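Local structure of putative yopH targeting protein (Yersinia pestis, 4GF3) at residues A[106-109]-A[110-114]. The protein probably acts as the type III secretion chaperone SycH, which binds the effector YopH and helps target it for export. Sequence-based numbering, arbitrary orientation.
Sequences ASVL and TSLVD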
ATOM      1  N   ALA A 106      -7.613  -3.996   2.031  1.00 20.80           N
ATOM      2  CA  ALA A 106      -8.111  -3.925   0.663  1.00 20.67           C
ATOM      3  C   ALA A 106      -8.616  -2.498   0.382  1.00 21.94           C
ATOM      4  O   ALA A 106      -8.386  -1.980  -0.719  1.00 21.68           O
ATOM      5  CB  ALA A 106      -9.185  -4.980   0.430  1.00 22.41           C
ATOM      6  N   SER A 107      -9.276  -1.836   1.346  1.00 23.81           N
ATOM      7  CA  SER A 107      -9.664  -0.411   1.151  1.00 24.32           C
ATOM      8  C   SER A 107      -8.469   0.499   0.981  1.00 22.23           C
ATOM      9  O   SER A 107      -8.501   1.435   0.175  1.00 22.74           O
ATOM     10  CB  SER A 107     -10.498   0.161   2.318  1.00 25.91           C
ATOM     11  OG  SER A 107     -11.719  -0.485   2.389  1.00 34.35           O
ATOM     12  N   VAL A 108      -7.442   0.276   1.784  1.00 21.68           N
ATOM     13  CA  VAL A 108      -6.157   0.989   1.634  1.00 21.74           C
ATOM     14  C   VAL A 108      -5.588   0.799   0.241  1.00 20.23           C
ATOM     15  O   VAL A 108      -5.209   1.739  -0.447  1.00 20.83           O
ATOM     16  CB  VAL A 108      -5.135   0.535   2.716  1.00 20.69           C
ATOM     17  CG1 VAL A 108      -3.748   1.076   2.442  1.00 21.44           C
ATOM     18  CG2 VAL A 108      -5.588   1.056   4.062  1.00 22.58           C
ATOM     19  N   LEU A 109      -5.601  -0.442  -0.203  1.00 19.85           N
ATOM     20  CA  LEU A 109      -5.051  -0.726  -1.519  1.00 21.17           C
ATOM     21  C   LEU A 109      -5.802   0.060  -2.622  1.00 21.58           C
ATOM     22  O   LEU A 109      -5.220   0.707  -3.527  1.00 19.42           O
ATOM     23  CB  LEU A 109      -5.072  -2.228  -1.755  1.00 22.29           C
ATOM     24  CG  LEU A 109      -4.469  -2.641  -3.117  1.00 24.68           C
ATOM     25  CD1 LEU A 109      -3.768  -3.986  -3.029  1.00 26.41           C
ATOM     26  CD2 LEU A 109      -5.523  -2.675  -4.194  1.00 26.11           C
ATOM     27  N   THR A 110      -7.109  -0.014  -2.558  1.00 22.22           N
ATOM     28  CA  THR A 110      -7.938   0.673  -3.579  1.00 24.71           C
ATOM     29  C   THR A 110      -7.822   2.203  -3.446  1.00 24.31           C
ATOM     30  O   THR A 110      -7.876   2.915  -4.427  1.00 26.15           O
ATOM     31  CB  THR A 110      -9.410   0.195  -3.573  1.00 26.01           C
ATOM     32  OG1 THR A 110      -9.970   0.298  -2.262  1.00 27.28           O
ATOM     33  CG2 THR A 110      -9.484  -1.204  -3.975  1.00 26.54           C
ATOM     34  N   SER A 111      -7.636   2.702  -2.246  1.00 24.17           N
ATOM     35  CA  SER A 111      -7.459   4.164  -2.028  1.00 24.08           C
ATOM     36  C   SER A 111      -6.101   4.655  -2.526  1.00 23.77           C
ATOM     37  O   SER A 111      -5.982   5.752  -3.098  1.00 23.84           O
ATOM     38  CB  SER A 111      -7.623   4.503  -0.557  1.00 24.89           C
ATOM     39  OG  SER A 111      -8.979   4.313  -0.186  1.00 27.29           O
ATOM     40  N   LEU A 112      -5.095   3.821  -2.320  1.00 22.26           N
ATOM     41  CA  LEU A 112      -3.743   4.119  -2.815  1.00 22.40           C
ATOM     42  C   LEU A 112      -3.791   4.276  -4.321  1.00 24.72           C
ATOM     43  O   LEU A 112      -3.326   5.291  -4.887  1.00 23.65           O
ATOM     44  CB  LEU A 112      -2.773   2.980  -2.430  1.00 20.15           C
ATOM     45  CG  LEU A 112      -2.285   2.917  -1.000  1.00 19.36           C
ATOM     46  CD1 LEU A 112      -1.492   1.664  -0.642  1.00 19.57           C
ATOM     47  CD2 LEU A 112      -1.463   4.143  -0.621  1.00 19.96           C
ATOM     48  N   VAL A 113      -4.390   3.261  -4.979  1.00 25.82           N
ATOM     49  CA  VAL A 113      -4.523   3.249  -6.433  1.00 27.01           C
ATOM     50  C   VAL A 113      -5.330   4.442  -6.908  1.00 29.67           C
ATOM     51  O   VAL A 113      -4.967   5.111  -7.880  1.00 28.46           O
ATOM     52  CB  VAL A 113      -5.121   1.889  -6.924  1.00 27.77           C
ATOM     53  CG1 VAL A 113      -5.563   1.980  -8.374  1.00 30.54           C
ATOM     54  CG2 VAL A 113      -4.065   0.794  -6.720  1.00 27.97           C
ATOM     55  N   ASP A 114      -6.424   4.738  -6.225  1.00 31.01           N
ATOM     56  CA  ASP A 114      -7.250   5.887  -6.631  1.00 35.23           C
ATOM     57  C   ASP A 114      -6.503   7.236  -6.519  1.00 31.74           C
ATOM     58  O   ASP A 114      -6.676   8.126  -7.350  1.00 32.02           O
ATOM     59  CB  ASP A 114      -8.540   5.950  -5.781  1.00 38.81           C
ATOM     60  CG  ASP A 114      -9.636   4.948  -6.230  1.00 43.82           C
ATOM     61  OD1 ASP A 114      -9.699   4.534  -7.401  1.00 48.31           O
ATOM     62  OD2 ASP A 114     -10.483   4.614  -5.378  1.00 50.79           O
TER
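Val108 and Leu112, one helical turn apart, run alongside each other in the same direction, with CG1 of Val108 3.9 Å from CD1 of Leu112. In Leu112 a chi1 of -77° sets CG beside the backbone N and opposite the carbonyl carbon, which brings Leu112 CG to 3.2 Å from Val108 O. At their backbone roots Leu112 N donates to Val108 O at 2.8 Å, almost in line with the carbonyl. Both branched apolar residues suit a buried face: they rest on Ala50 of strand 47-56, and Leu112 also reaches Leu91 of strand 88-96.

A more polar flank is built round Ser107 O, which takes two bonds from Ser111. Ser111 N and Ser111 OG each lie 2.9 Å from Ser107 O and come from opposite faces of its carbonyl plane; the hydroxyl bond helps hold the serine side chain in this rotation. Thr110 OG1 sits between two carbonyls, 3.1 Å from Ser107 O and 3.2 Å from Ala106 O, and its single proton is not settled between them, while Thr110 N donates to Ala106 O at 3.0 Å. Serine and threonine suit such a flank because a short hydroxyl can reach a carbonyl of the preceding turn, as Ser111 does.

Ala106 and Leu109 pack against Phe11 of helix 4-15, and together with Thr110 and Val113 touch a chain of another protein. Regular i to i+4 bonding of this kind marks an alpha-helix, here helix 102-118, packed on the antiparallel sheet of a CesT-family secretion chaperone.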